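Local coordinates for sensor protein TorS (Vibrio parahaemolyticus, PDB 3O1I) that probably works as a membrane sensor histidine kinase that phosphorylates proteins with ATP, this chain being its all-helical sensor domain, bound here to the periplasmic protein TorT, at residues Asn28-Gln33 against Glu88-Leu93; Ala81-Thr86 against Glu244-Leu249; Gln113-Gln118 against Glu165-Ala170. All coordinates share one frame; numbering follows the deposited sequence.

How the interactions relate
All three contacts share helix 63-138 and lie within the sensor domain. Interaction 2 lies earliest on that helix, and there helix 231-271 packs against it. Interaction 1 follows, where the turn before helix 32-58 meets it. Interactions 1 and 2 have centres about 12 Å apart, and Arg-89 touches Gln-245 between them. Their segments alternate along the chain. Interaction 3 pairs helix 63-138 with helix 142-180, follows interaction 1 in series and is nested inside the loop closed by interaction 2. Its centre lies about 38 Å from that of interaction 1 and 44 Å from that of interaction 2, across the chain's centre from the latter. One helix therefore links two distant regions of an elongated bundle.

Interaction 1: Asn28-Gln33 against Glu88-Leu93; sequences NAQNEQ and ERKLWL
Lys-90 and Leu-91 of helix 63-138 carry this contact. They reach the turn that leads into helix 32-58. Lys-90 has the polar part. Its CG stands opposite the backbone N (chi1 153°), and the chain runs out extended from there. This brings the amine to the backbone of the turn. Lys-90 NZ donates to Ala-29 O at 2.6 Å, from above the carbonyl plane and 43° out of it. A weak bond joins Lys-90 NZ to Gln-30 OE1 at 3.1 Å. Ser-27 O, just before the turn, also accepts from NZ. The Gln-30 chain starts away from the helix, but a bend at chi2 returns its amide oxygen to the lysine. The two side chains meet at a slant.

Leu-91 supplies the apolar part. Its two methyls lie against the backbone of the turn. Leu-91 CD1 is 3.3 Å from Asn-31 O, and Leu-91 CD2 is 3.7 Å from Gln-30 C. Leu-91 also touches Arg-35, one turn into helix 32-58. Asn-31 itself is the N-cap of that helix. Asn-31 OD1 takes a bond from Glu-34 N and a weak one from Gln-33 N at 2.7 Å. The nearest backbones are Asn-31 and Leu-91, with CA atoms 6.4 Å apart.

Lys-90 also touches Asn-242 of helix 231-271. The amine, presumably charged, is met by neutral oxygens, which would stabilise that charge. Backbone carbonyls and an amide together tie the turn between two helices to the side of the long helix.

Interaction 2: Ala81-Thr86 against Glu244-Leu249; sequences AELGVT and EQSQQL
Leu-249 points from helix 231-271 at helix 63-138 and lies against Glu-82 and Leu-83. Its CG sits opposite its own carbonyl carbon (chi1 -76°), and its two methyls divide the work. Leu-249 CD1 lies 3.7 Å from Glu-82 CB. Leu-249 CD2 faces the acid end, 3.8 Å from Glu-82 OE1. The glutamate chain is extended beyond CG and runs roughly perpendicular to the leucine.

Leu-83 has nearly the same first torsion (chi1 -72°). It starts off to one side, but its end turns in, and Leu-83 CD2 reaches Leu-249 CB at 3.2 Å. The two leucines lie alongside, pointing opposite ways. The axes of 81-86 and 244-249 come within 9.7 Å, and the segments run antiparallel, with 155° between their directions. This is side-by-side helix packing within the helical bundle of the sensor domain, in the part of helix 63-138 that is predicted to form a coiled coil. Leu-83 also packs on Met-250 and Thr-253 of helix 231-271.

Nearest in backbone are Thr-86 and Ser-246. The threonine methyl makes their contact, with Thr-86 CG2 3.5 Å from Ser-246 CB. The backbone oxygen of Thr-86 accepts a hydrogen bond from Asn-242 ND2.

Interaction 3: Gln113-Gln118 against Glu165-Ala170; sequences QLTRTQ and ELHLLA
Thr-115 and Arg-116 meet His-167 in a buried contact between antiparallel helices. It joins helix 63-138 to helix 142-180, near the surface where two subunits pair. The axes of 113-118 and 165-170 approach to 8.8 Å, and the directions of these segments differ by 163°. The CA atoms of Thr-115 and His-167 are 5.2 Å apart.

His-167 is at the centre. Its CG stands opposite the backbone N (chi1 -180°), which swings the ring over to helix 63-138. His-167 ND1 gives a weak hydrogen bond to Thr-115 OG1 at 3.3 Å. The hydroxyl meets the ring at its edge, near the ring plane. Its stronger partner is Glu-112 O, one turn back in its own helix. Thr-115 OG1 also lies 3.7 Å from Ala-170 CB. On the other branch, Thr-115 CG2 packs on Leu-166 CG at 4.3 Å.

Arg-116 lies beside the same ring. Its CA stands over one ring face, offset toward the rim. The chain then runs extended from CG to NE. The guanidinium plane is turned 75° from the ring plane. Arg-116 NH1 comes close to His-167 NE2, but the angle is poor and this is not a hydrogen bond. Arg-116 is held instead by two salt bridges, from NH1 to Glu-112 and from NH2 to Glu-165 of the second subunit.

The second subunit also brings its His-164 ring against His-167, and Gln-113 OE1 accepts a hydrogen bond from Asn-48 of TorT. Side-by-side antiparallel helices of this kind make up a helical bundle. In this one, Arg-116 and His-167 also meet the second subunit, so the bundle contact and the dimer interface share residues.

Interaction 1: Asn28-Gln33 against Glu88-Leu93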
ATOM      1  N   ASN B  28      21.055   1.262 -29.647  1.00 63.90           N
ATOM      2  CA  ASN B  28      20.855   2.221 -28.571  1.00 65.77           C
ATOM      3  C   ASN B  28      19.807   3.281 -28.898  1.00 66.53           C
ATOM      4  O   ASN B  28      19.324   3.969 -28.008  1.00 67.18           O
ATOM      5  CB  ASN B  28      22.187   2.893 -28.190  1.00 66.38           C
ATOM      6  CG  ASN B  28      23.144   1.944 -27.444  1.00 67.89           C
ATOM      7  OD1 ASN B  28      22.731   0.902 -26.928  1.00 68.75           O
ATOM      8  ND2 ASN B  28      24.422   2.320 -27.374  1.00 66.48           N
ATOM      9  N   ALA B  29      19.444   3.414 -30.167  1.00 69.15           N
ATOM     10  CA  ALA B  29      18.447   4.412 -30.557  1.00 71.37           C
ATOM     11  C   ALA B  29      17.247   4.366 -29.619  1.00 72.76           C
ATOM     12  O   ALA B  29      16.775   3.284 -29.262  1.00 71.82           O
ATOM     13  CB  ALA B  29      17.992   4.180 -31.987  1.00 71.15           C
ATOM     14  N   GLN B  30      16.753   5.542 -29.230  1.00 74.23           N
ATOM     15  CA  GLN B  30      15.616   5.637 -28.317  1.00 75.02           C
ATOM     16  C   GLN B  30      14.299   6.106 -28.944  1.00 76.21           C
ATOM     17  O   GLN B  30      13.315   6.311 -28.232  1.00 76.66           O
ATOM     18  CB  GLN B  30      15.985   6.544 -27.140  1.00 74.00           C
ATOM     19  CG  GLN B  30      17.199   6.050 -26.378  1.00 73.37           C
ATOM     20  CD  GLN B  30      16.937   4.750 -25.633  1.00 73.00           C
ATOM     21  OE1 GLN B  30      16.122   3.933 -26.055  1.00 72.07           O
ATOM     22  NE2 GLN B  30      17.639   4.552 -24.525  1.00 72.79           N
ATOM     23  N   ASN B  31      14.279   6.274 -30.266  1.00 77.50           N
ATOM     24  CA  ASN B  31      13.069   6.697 -30.974  1.00 78.77           C
ATOM     25  C   ASN B  31      13.148   6.348 -32.462  1.00 80.96           C
ATOM     26  O   ASN B  31      14.143   5.789 -32.928  1.00 80.54           O
ATOM     27  CB  ASN B  31      12.844   8.197 -30.805  1.00 77.25           C
ATOM     28  CG  ASN B  31      13.975   9.014 -31.370  1.00 76.82           C
ATOM     29  OD1 ASN B  31      14.173   9.062 -32.580  1.00 76.19           O
ATOM     30  ND2 ASN B  31      14.740   9.652 -30.493  1.00 76.87           N
ATOM     31  N   GLU B  32      12.098   6.693 -33.201  1.00 83.79           N
ATOM     32  CA  GLU B  32      12.022   6.397 -34.630  1.00 86.30           C
ATOM     33  C   GLU B  32      12.926   7.262 -35.519  1.00 87.65           C
ATOM     34  O   GLU B  32      13.278   6.862 -36.631  1.00 88.23           O
ATOM     35  CB  GLU B  32      10.572   6.518 -35.098  1.00 86.38           C
ATOM     36  CG  GLU B  32      10.346   6.013 -36.508  1.00 89.62           C
ATOM     37  CD  GLU B  32      10.762   4.560 -36.683  1.00 90.40           C
ATOM     38  OE1 GLU B  32      10.216   3.692 -35.969  1.00 90.04           O
ATOM     39  OE2 GLU B  32      11.634   4.287 -37.538  1.00 90.75           O
ATOM     40  N   GLN B  33      13.301   8.442 -35.035  1.00 88.70           N
ATOM     41  CA  GLN B  33      14.163   9.334 -35.804  1.00 88.80           C
ATOM     42  C   GLN B  33      15.578   8.784 -35.725  1.00 87.35           C
ATOM     43  O   GLN B  33      16.232   8.564 -36.740  1.00 87.28           O
ATOM     44  CB  GLN B  33      14.130  10.752 -35.221  1.00 91.31           C
ATOM     45  CG  GLN B  33      12.864  11.094 -34.431  1.00 94.60           C
ATOM     46  CD  GLN B  33      11.594  11.014 -35.258  1.00 96.80           C
ATOM     47  OE1 GLN B  33      11.252   9.960 -35.806  1.00 97.54           O
ATOM     48  NE2 GLN B  33      10.878  12.134 -35.345  1.00 97.44           N
ATOM     49  N   GLU B  88      13.533  -2.538 -33.893  1.00 49.96           N
ATOM     50  CA  GLU B  88      12.171  -2.159 -34.220  1.00 53.38           C
ATOM     51  C   GLU B  88      11.233  -2.609 -33.114  1.00 52.70           C
ATOM     52  O   GLU B  88      10.253  -1.928 -32.818  1.00 53.54           O
ATOM     53  CB  GLU B  88      11.750  -2.784 -35.539  1.00 57.34           C
ATOM     54  CG  GLU B  88      12.489  -2.199 -36.705  1.00 65.65           C
ATOM     55  CD  GLU B  88      12.084  -2.837 -38.003  1.00 70.48           C
ATOM     56  OE1 GLU B  88      10.861  -2.904 -38.254  1.00 72.36           O
ATOM     57  OE2 GLU B  88      12.982  -3.266 -38.767  1.00 72.68           O
ATOM     58  N   ARG B  89      11.537  -3.764 -32.522  1.00 51.17           N
ATOM     59  CA  ARG B  89      10.737  -4.320 -31.433  1.00 48.69           C
ATOM     60  C   ARG B  89      10.986  -3.549 -30.150  1.00 46.83           C
ATOM     61  O   ARG B  89      10.053  -3.284 -29.386  1.00 46.36           O
ATOM     62  CB  ARG B  89      11.075  -5.789 -31.211  1.00 48.94           C
ATOM     63  CG  ARG B  89      10.505  -6.689 -32.262  1.00 52.49           C
ATOM     64  CD  ARG B  89      10.831  -8.125 -31.982  1.00 57.16           C
ATOM     65  NE  ARG B  89      10.289  -9.008 -33.008  1.00 62.36           N
ATOM     66  CZ  ARG B  89      10.503 -10.320 -33.032  1.00 65.59           C
ATOM     67  NH1 ARG B  89      11.247 -10.887 -32.087  1.00 65.10           N
ATOM     68  NH2 ARG B  89       9.979 -11.065 -33.997  1.00 68.47           N
ATOM     69  N   LYS B  90      12.244  -3.187 -29.918  1.00 43.73           N
ATOM     70  CA  LYS B  90      12.586  -2.425 -28.730  1.00 43.29           C
ATOM     71  C   LYS B  90      11.660  -1.218 -28.614  1.00 42.34           C
ATOM     72  O   LYS B  90      10.914  -1.078 -27.653  1.00 43.47           O
ATOM     73  CB  LYS B  90      14.034  -1.958 -28.797  1.00 42.40           C
ATOM     74  CG  LYS B  90      14.281  -0.684 -28.014  1.00 44.96           C
ATOM     75  CD  LYS B  90      15.754  -0.336 -27.954  1.00 47.78           C
ATOM     76  CE  LYS B  90      15.975   1.053 -27.386  1.00 49.08           C
ATOM     77  NZ  LYS B  90      17.400   1.451 -27.507  1.00 54.74           N
ATOM     78  N   LEU B  91      11.713  -0.361 -29.621  1.00 41.80           N
ATOM     79  CA  LEU B  91      10.891   0.837 -29.678  1.00 40.18           C
ATOM     80  C   LEU B  91       9.417   0.510 -29.660  1.00 38.08           C
ATOM     81  O   LEU B  91       8.637   1.221 -29.054  1.00 39.34           O
ATOM     82  CB  LEU B  91      11.186   1.631 -30.960  1.00 39.11           C
ATOM     83  CG  LEU B  91      12.632   2.042 -31.209  1.00 39.10           C
ATOM     84  CD1 LEU B  91      12.667   2.912 -32.447  1.00 37.68           C
ATOM     85  CD2 LEU B  91      13.202   2.764 -29.986  1.00 35.53           C
ATOM     86  N   TRP B  92       9.027  -0.557 -30.338  1.00 36.97           N
ATOM     87  CA  TRP B  92       7.615  -0.910 -30.388  1.00 38.45           C
ATOM     88  C   TRP B  92       7.103  -1.262 -28.993  1.00 38.72           C
ATOM     89  O   TRP B  92       6.027  -0.809 -28.574  1.00 37.42           O
ATOM     90  CB  TRP B  92       7.388  -2.115 -31.304  1.00 39.12           C
ATOM     91  CG  TRP B  92       5.930  -2.447 -31.490  1.00 41.32           C
ATOM     92  CD1 TRP B  92       5.112  -2.007 -32.489  1.00 41.90           C
ATOM     93  CD2 TRP B  92       5.119  -3.274 -30.644  1.00 41.30           C
ATOM     94  NE1 TRP B  92       3.840  -2.510 -32.321  1.00 42.38           N
ATOM     95  CE2 TRP B  92       3.816  -3.289 -31.192  1.00 41.67           C
ATOM     96  CE3 TRP B  92       5.364  -4.004 -29.469  1.00 43.02           C
ATOM     97  CZ2 TRP B  92       2.763  -4.011 -30.622  1.00 41.68           C
ATOM     98  CZ3 TRP B  92       4.309  -4.733 -28.894  1.00 41.64           C
ATOM     99  CH2 TRP B  92       3.029  -4.725 -29.473  1.00 42.71           C
ATOM    100  N   LEU B  93       7.889  -2.089 -28.305  1.00 36.40           N
ATOM    101  CA  LEU B  93       7.577  -2.569 -26.977  1.00 34.20           C
ATOM    102  C   LEU B  93       7.533  -1.444 -25.968  1.00 33.35           C
ATOM    103  O   LEU B  93       6.578  -1.319 -25.211  1.00 32.87           O
ATOM    104  CB  LEU B  93       8.621  -3.614 -26.549  1.00 34.76           C
ATOM    105  CG  LEU B  93       8.597  -4.975 -27.259  1.00 33.48           C
ATOM    106  CD1 LEU B  93       9.850  -5.751 -26.925  1.00 31.95           C
ATOM    107  CD2 LEU B  93       7.362  -5.754 -26.862  1.00 31.74           C
TER

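Interaction 2: Ala81-Thr86 against Glu244-Leu249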
ATOM      1  N   ALA B  81      20.693  -7.853 -40.055  1.00 44.66           N
ATOM      2  CA  ALA B  81      19.281  -7.788 -40.391  1.00 45.31           C
ATOM      3  C   ALA B  81      18.472  -8.078 -39.141  1.00 45.67           C
ATOM      4  O   ALA B  81      17.409  -7.491 -38.919  1.00 44.65           O
ATOM      5  CB  ALA B  81      18.957  -8.790 -41.473  1.00 43.87           C
ATOM      6  N   GLU B  82      18.983  -8.994 -38.327  1.00 46.19           N
ATOM      7  CA  GLU B  82      18.311  -9.344 -37.096  1.00 47.02           C
ATOM      8  C   GLU B  82      18.375  -8.191 -36.089  1.00 46.96           C
ATOM      9  O   GLU B  82      17.359  -7.855 -35.476  1.00 46.73           O
ATOM     10  CB  GLU B  82      18.909 -10.619 -36.510  1.00 47.26           C
ATOM     11  CG  GLU B  82      18.522 -11.865 -37.279  1.00 51.87           C
ATOM     12  CD  GLU B  82      19.027 -13.144 -36.629  1.00 55.73           C
ATOM     13  OE1 GLU B  82      18.555 -13.490 -35.513  1.00 56.75           O
ATOM     14  OE2 GLU B  82      19.904 -13.799 -37.240  1.00 54.12           O
ATOM     15  N   LEU B  83      19.542  -7.571 -35.918  1.00 45.85           N
ATOM     16  CA  LEU B  83      19.625  -6.459 -34.976  1.00 47.36           C
ATOM     17  C   LEU B  83      18.592  -5.429 -35.384  1.00 46.85           C
ATOM     18  O   LEU B  83      17.882  -4.887 -34.548  1.00 47.48           O
ATOM     19  CB  LEU B  83      21.017  -5.830 -34.977  1.00 49.20           C
ATOM     20  CG  LEU B  83      22.078  -6.712 -34.319  1.00 53.12           C
ATOM     21  CD1 LEU B  83      23.474  -6.243 -34.693  1.00 55.88           C
ATOM     22  CD2 LEU B  83      21.876  -6.683 -32.817  1.00 55.38           C
ATOM     23  N   GLY B  84      18.502  -5.182 -36.684  1.00 45.72           N
ATOM     24  CA  GLY B  84      17.540  -4.225 -37.185  1.00 45.40           C
ATOM     25  C   GLY B  84      16.163  -4.542 -36.654  1.00 45.34           C
ATOM     26  O   GLY B  84      15.504  -3.673 -36.097  1.00 48.67           O
ATOM     27  N   VAL B  85      15.723  -5.783 -36.827  1.00 43.12           N
ATOM     28  CA  VAL B  85      14.413  -6.208 -36.336  1.00 41.45           C
ATOM     29  C   VAL B  85      14.298  -5.972 -34.830  1.00 40.32           C
ATOM     30  O   VAL B  85      13.294  -5.471 -34.326  1.00 39.46           O
ATOM     31  CB  VAL B  85      14.183  -7.706 -36.651  1.00 40.98           C
ATOM     32  CG1 VAL B  85      13.136  -8.306 -35.719  1.00 40.34           C
ATOM     33  CG2 VAL B  85      13.728  -7.841 -38.095  1.00 39.12           C
ATOM     34  N   THR B  86      15.358  -6.335 -34.129  1.00 39.33           N
ATOM     35  CA  THR B  86      15.451  -6.195 -32.699  1.00 36.88           C
ATOM     36  C   THR B  86      15.194  -4.765 -32.233  1.00 37.60           C
ATOM     37  O   THR B  86      14.500  -4.536 -31.254  1.00 36.65           O
ATOM     38  CB  THR B  86      16.832  -6.670 -32.264  1.00 35.78           C
ATOM     39  OG1 THR B  86      16.684  -7.871 -31.510  1.00 35.38           O
ATOM     40  CG2 THR B  86      17.561  -5.617 -31.451  1.00 39.60           C
ATOM     41  N   GLU B 244      17.888  -9.176 -24.306  1.00 45.90           N
ATOM     42  CA  GLU B 244      18.890 -10.232 -24.224  1.00 49.11           C
ATOM     43  C   GLU B 244      19.327 -10.634 -25.634  1.00 48.91           C
ATOM     44  O   GLU B 244      20.505 -10.864 -25.880  1.00 48.38           O
ATOM     45  CB  GLU B 244      18.330 -11.444 -23.479  1.00 53.04           C
ATOM     46  CG  GLU B 244      17.994 -11.179 -22.015  1.00 59.92           C
ATOM     47  CD  GLU B 244      19.216 -11.138 -21.114  1.00 63.90           C
ATOM     48  OE1 GLU B 244      19.863 -12.194 -20.952  1.00 67.40           O
ATOM     49  OE2 GLU B 244      19.531 -10.055 -20.566  1.00 65.32           O
ATOM     50  N   GLN B 245      18.378 -10.709 -26.559  1.00 48.90           N
ATOM     51  CA  GLN B 245      18.689 -11.058 -27.941  1.00 49.83           C
ATOM     52  C   GLN B 245      19.617 -10.014 -28.547  1.00 48.36           C
ATOM     53  O   GLN B 245      20.664 -10.330 -29.109  1.00 46.16           O
ATOM     54  CB  GLN B 245      17.410 -11.127 -28.769  1.00 52.84           C
ATOM     55  CG  GLN B 245      16.567 -12.348 -28.508  1.00 59.34           C
ATOM     56  CD  GLN B 245      15.167 -12.203 -29.076  1.00 65.82           C
ATOM     57  OE1 GLN B 245      14.978 -11.636 -30.157  1.00 68.95           O
ATOM     58  NE2 GLN B 245      14.178 -12.727 -28.356  1.00 66.70           N
ATOM     59  N   SER B 246      19.220  -8.760 -28.444  1.00 48.01           N
ATOM     60  CA  SER B 246      20.047  -7.704 -28.986  1.00 50.51           C
ATOM     61  C   SER B 246      21.482  -7.796 -28.484  1.00 51.29           C
ATOM     62  O   SER B 246      22.424  -7.720 -29.257  1.00 52.95           O
ATOM     63  CB  SER B 246      19.491  -6.340 -28.619  1.00 49.10           C
ATOM     64  OG  SER B 246      20.401  -5.347 -29.042  1.00 49.25           O
ATOM     65  N   GLN B 247      21.648  -7.957 -27.180  1.00 53.30           N
ATOM     66  CA  GLN B 247      22.984  -8.042 -26.613  1.00 54.46           C
ATOM     67  C   GLN B 247      23.692  -9.283 -27.147  1.00 52.81           C
ATOM     68  O   GLN B 247      24.895  -9.267 -27.368  1.00 53.39           O
ATOM     69  CB  GLN B 247      22.917  -8.076 -25.076  1.00 56.47           C
ATOM     70  CG  GLN B 247      24.104  -7.396 -24.371  1.00 63.41           C
ATOM     71  CD  GLN B 247      24.057  -7.553 -22.842  1.00 68.37           C
ATOM     72  OE1 GLN B 247      23.067  -7.191 -22.195  1.00 70.61           O
ATOM     73  NE2 GLN B 247      25.131  -8.093 -22.263  1.00 67.17           N
ATOM     74  N   GLN B 248      22.945 -10.358 -27.366  1.00 52.21           N
ATOM     75  CA  GLN B 248      23.536 -11.589 -27.872  1.00 50.80           C
ATOM     76  C   GLN B 248      23.864 -11.503 -29.345  1.00 50.18           C
ATOM     77  O   GLN B 248      24.813 -12.135 -29.815  1.00 49.77           O
ATOM     78  CB  GLN B 248      22.607 -12.763 -27.640  1.00 51.03           C
ATOM     79  CG  GLN B 248      22.845 -13.453 -26.328  1.00 57.43           C
ATOM     80  CD  GLN B 248      21.781 -14.486 -26.035  1.00 63.19           C
ATOM     81  OE1 GLN B 248      21.485 -15.339 -26.876  1.00 64.49           O
ATOM     82  NE2 GLN B 248      21.194 -14.415 -24.839  1.00 64.56           N
ATOM     83  N   LEU B 249      23.076 -10.730 -30.081  1.00 48.80           N
ATOM     84  CA  LEU B 249      23.324 -10.588 -31.499  1.00 45.77           C
ATOM     85  C   LEU B 249      24.612  -9.833 -31.655  1.00 46.07           C
ATOM     86  O   LEU B 249      25.503 -10.266 -32.375  1.00 45.59           O
ATOM     87  CB  LEU B 249      22.171  -9.850 -32.185  1.00 43.43           C
ATOM     88  CG  LEU B 249      20.899 -10.683 -32.409  1.00 39.35           C
ATOM     89  CD1 LEU B 249      19.824  -9.811 -33.032  1.00 37.04           C
ATOM     90  CD2 LEU B 249      21.199 -11.873 -33.291  1.00 33.95           C
TER

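Interaction 3: Gln113-Gln118 against Glu165-Ala170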
ATOM      1  N   GLN B 113      -9.338   5.413  -5.266  1.00 34.39           N
ATOM      2  CA  GLN B 113     -10.175   6.532  -4.825  1.00 32.35           C
ATOM      3  C   GLN B 113     -11.600   6.059  -4.506  1.00 33.21           C
ATOM      4  O   GLN B 113     -12.230   6.525  -3.546  1.00 32.78           O
ATOM      5  CB  GLN B 113     -10.208   7.612  -5.920  1.00 28.88           C
ATOM      6  CG  GLN B 113      -8.854   8.224  -6.203  1.00 31.47           C
ATOM      7  CD  GLN B 113      -8.870   9.153  -7.392  1.00 34.24           C
ATOM      8  OE1 GLN B 113      -9.861   9.208  -8.116  1.00 37.84           O
ATOM      9  NE2 GLN B 113      -7.763   9.883  -7.616  1.00 30.39           N
ATOM     10  N   LEU B 114     -12.107   5.128  -5.309  1.00 33.45           N
ATOM     11  CA  LEU B 114     -13.435   4.613  -5.067  1.00 35.38           C
ATOM     12  C   LEU B 114     -13.497   3.912  -3.718  1.00 36.31           C
ATOM     13  O   LEU B 114     -14.388   4.174  -2.919  1.00 38.52           O
ATOM     14  CB  LEU B 114     -13.863   3.644  -6.170  1.00 34.09           C
ATOM     15  CG  LEU B 114     -15.315   3.157  -6.009  1.00 36.31           C
ATOM     16  CD1 LEU B 114     -16.235   4.347  -5.788  1.00 35.91           C
ATOM     17  CD2 LEU B 114     -15.755   2.391  -7.240  1.00 38.77           C
ATOM     18  N   THR B 115     -12.562   3.018  -3.452  1.00 36.86           N
ATOM     19  CA  THR B 115     -12.599   2.331  -2.179  1.00 38.51           C
ATOM     20  C   THR B 115     -12.250   3.274  -1.044  1.00 39.68           C
ATOM     21  O   THR B 115     -12.667   3.049   0.088  1.00 41.28           O
ATOM     22  CB  THR B 115     -11.642   1.143  -2.148  1.00 37.65           C
ATOM     23  OG1 THR B 115     -10.308   1.590  -2.414  1.00 38.39           O
ATOM     24  CG2 THR B 115     -12.056   0.128  -3.171  1.00 35.38           C
ATOM     25  N   ARG B 116     -11.489   4.324  -1.341  1.00 39.93           N
ATOM     26  CA  ARG B 116     -11.114   5.288  -0.307  1.00 42.88           C
ATOM     27  C   ARG B 116     -12.379   6.004   0.150  1.00 43.28           C
ATOM     28  O   ARG B 116     -12.589   6.255   1.341  1.00 41.83           O
ATOM     29  CB  ARG B 116     -10.128   6.311  -0.858  1.00 43.71           C
ATOM     30  CG  ARG B 116      -9.523   7.175   0.211  1.00 47.32           C
ATOM     31  CD  ARG B 116      -8.592   8.220  -0.346  1.00 52.81           C
ATOM     32  NE  ARG B 116      -7.622   8.620   0.669  1.00 59.44           N
ATOM     33  CZ  ARG B 116      -6.545   7.907   0.997  1.00 61.35           C
ATOM     34  NH1 ARG B 116      -6.286   6.758   0.385  1.00 61.77           N
ATOM     35  NH2 ARG B 116      -5.725   8.338   1.947  1.00 62.93           N
ATOM     36  N   THR B 117     -13.214   6.327  -0.829  1.00 44.10           N
ATOM     37  CA  THR B 117     -14.483   6.993  -0.599  1.00 45.42           C
ATOM     38  C   THR B 117     -15.373   6.175   0.345  1.00 45.35           C
ATOM     39  O   THR B 117     -15.957   6.710   1.290  1.00 45.33           O
ATOM     40  CB  THR B 117     -15.212   7.187  -1.924  1.00 44.79           C
ATOM     41  OG1 THR B 117     -14.415   8.000  -2.791  1.00 49.22           O
ATOM     42  CG2 THR B 117     -16.517   7.865  -1.702  1.00 48.05           C
ATOM     43  N   GLN B 118     -15.477   4.875   0.091  1.00 44.58           N
ATOM     44  CA  GLN B 118     -16.295   4.019   0.933  1.00 44.16           C
ATOM     45  C   GLN B 118     -15.728   3.984   2.348  1.00 44.65           C
ATOM     46  O   GLN B 118     -16.472   3.795   3.314  1.00 44.28           O
ATOM     47  CB  GLN B 118     -16.347   2.611   0.357  1.00 44.14           C
ATOM     48  CG  GLN B 118     -16.986   2.547  -1.014  1.00 46.22           C
ATOM     49  CD  GLN B 118     -16.854   1.178  -1.668  1.00 49.14           C
ATOM     50  OE1 GLN B 118     -17.405   0.182  -1.194  1.00 47.54           O
ATOM     51  NE2 GLN B 118     -16.113   1.127  -2.764  1.00 52.48           N
ATOM     52  N   GLU B 165      -9.336  -2.943   4.550  1.00 42.63           N
ATOM     53  CA  GLU B 165      -8.559  -3.950   3.851  1.00 45.41           C
ATOM     54  C   GLU B 165      -8.739  -3.864   2.341  1.00 45.58           C
ATOM     55  O   GLU B 165      -7.783  -3.980   1.573  1.00 45.84           O
ATOM     56  CB  GLU B 165      -8.954  -5.351   4.342  1.00 49.07           C
ATOM     57  CG  GLU B 165      -8.270  -5.770   5.649  1.00 56.61           C
ATOM     58  CD  GLU B 165      -6.734  -5.758   5.549  1.00 61.68           C
ATOM     59  OE1 GLU B 165      -6.174  -6.493   4.699  1.00 63.31           O
ATOM     60  OE2 GLU B 165      -6.087  -5.011   6.322  1.00 63.03           O
ATOM     61  N   LEU B 166      -9.982  -3.661   1.925  1.00 45.29           N
ATOM     62  CA  LEU B 166     -10.312  -3.568   0.517  1.00 43.37           C
ATOM     63  C   LEU B 166      -9.489  -2.431  -0.074  1.00 42.42           C
ATOM     64  O   LEU B 166      -8.919  -2.556  -1.154  1.00 43.40           O
ATOM     65  CB  LEU B 166     -11.805  -3.290   0.367  1.00 43.31           C
ATOM     66  CG  LEU B 166     -12.423  -3.522  -1.010  1.00 44.51           C
ATOM     67  CD1 LEU B 166     -12.301  -4.987  -1.389  1.00 43.80           C
ATOM     68  CD2 LEU B 166     -13.872  -3.105  -0.972  1.00 42.92           C
ATOM     69  N   HIS B 167      -9.427  -1.327   0.663  1.00 40.42           N
ATOM     70  CA  HIS B 167      -8.672  -0.145   0.262  1.00 36.70           C
ATOM     71  C   HIS B 167      -7.198  -0.511   0.198  1.00 36.54           C
ATOM     72  O   HIS B 167      -6.494  -0.145  -0.738  1.00 35.81           O
ATOM     73  CB  HIS B 167      -8.872   0.968   1.285  1.00 33.15           C
ATOM     74  CG  HIS B 167      -8.135   2.223   0.956  1.00 34.30           C
ATOM     75  ND1 HIS B 167      -7.974   2.668  -0.340  1.00 36.58           N
ATOM     76  CD2 HIS B 167      -7.523   3.136   1.746  1.00 33.42           C
ATOM     77  CE1 HIS B 167      -7.293   3.801  -0.333  1.00 32.86           C
ATOM     78  NE2 HIS B 167      -7.007   4.106   0.919  1.00 34.72           N
ATOM     79  N   LEU B 168      -6.741  -1.234   1.213  1.00 36.37           N
ATOM     80  CA  LEU B 168      -5.360  -1.661   1.282  1.00 35.90           C
ATOM     81  C   LEU B 168      -5.005  -2.450   0.021  1.00 35.62           C
ATOM     82  O   LEU B 168      -3.988  -2.188  -0.610  1.00 35.64           O
ATOM     83  CB  LEU B 168      -5.151  -2.528   2.526  1.00 38.46           C
ATOM     84  CG  LEU B 168      -3.738  -2.993   2.896  1.00 41.20           C
ATOM     85  CD1 LEU B 168      -2.820  -1.791   2.989  1.00 42.90           C
ATOM     86  CD2 LEU B 168      -3.768  -3.738   4.223  1.00 41.45           C
ATOM     87  N   LEU B 169      -5.850  -3.402  -0.354  1.00 34.04           N
ATOM     88  CA  LEU B 169      -5.593  -4.214  -1.534  1.00 34.70           C
ATOM     89  C   LEU B 169      -5.605  -3.416  -2.824  1.00 35.30           C
ATOM     90  O   LEU B 169      -4.789  -3.649  -3.726  1.00 35.66           O
ATOM     91  CB  LEU B 169      -6.620  -5.335  -1.654  1.00 36.13           C
ATOM     92  CG  LEU B 169      -6.657  -6.374  -0.542  1.00 36.44           C
ATOM     93  CD1 LEU B 169      -7.339  -7.625  -1.073  1.00 36.94           C
ATOM     94  CD2 LEU B 169      -5.253  -6.700  -0.076  1.00 36.32           C
ATOM     95  N   ALA B 170      -6.550  -2.493  -2.926  1.00 34.03           N
ATOM     96  CA  ALA B 170      -6.652  -1.666  -4.112  1.00 33.57           C
ATOM     97  C   ALA B 170      -5.394  -0.812  -4.188  1.00 32.28           C
ATOM     98  O   ALA B 170      -4.880  -0.531  -5.262  1.00 32.12           O
ATOM     99  CB  ALA B 170      -7.908  -0.774  -4.029  1.00 30.31           C
TER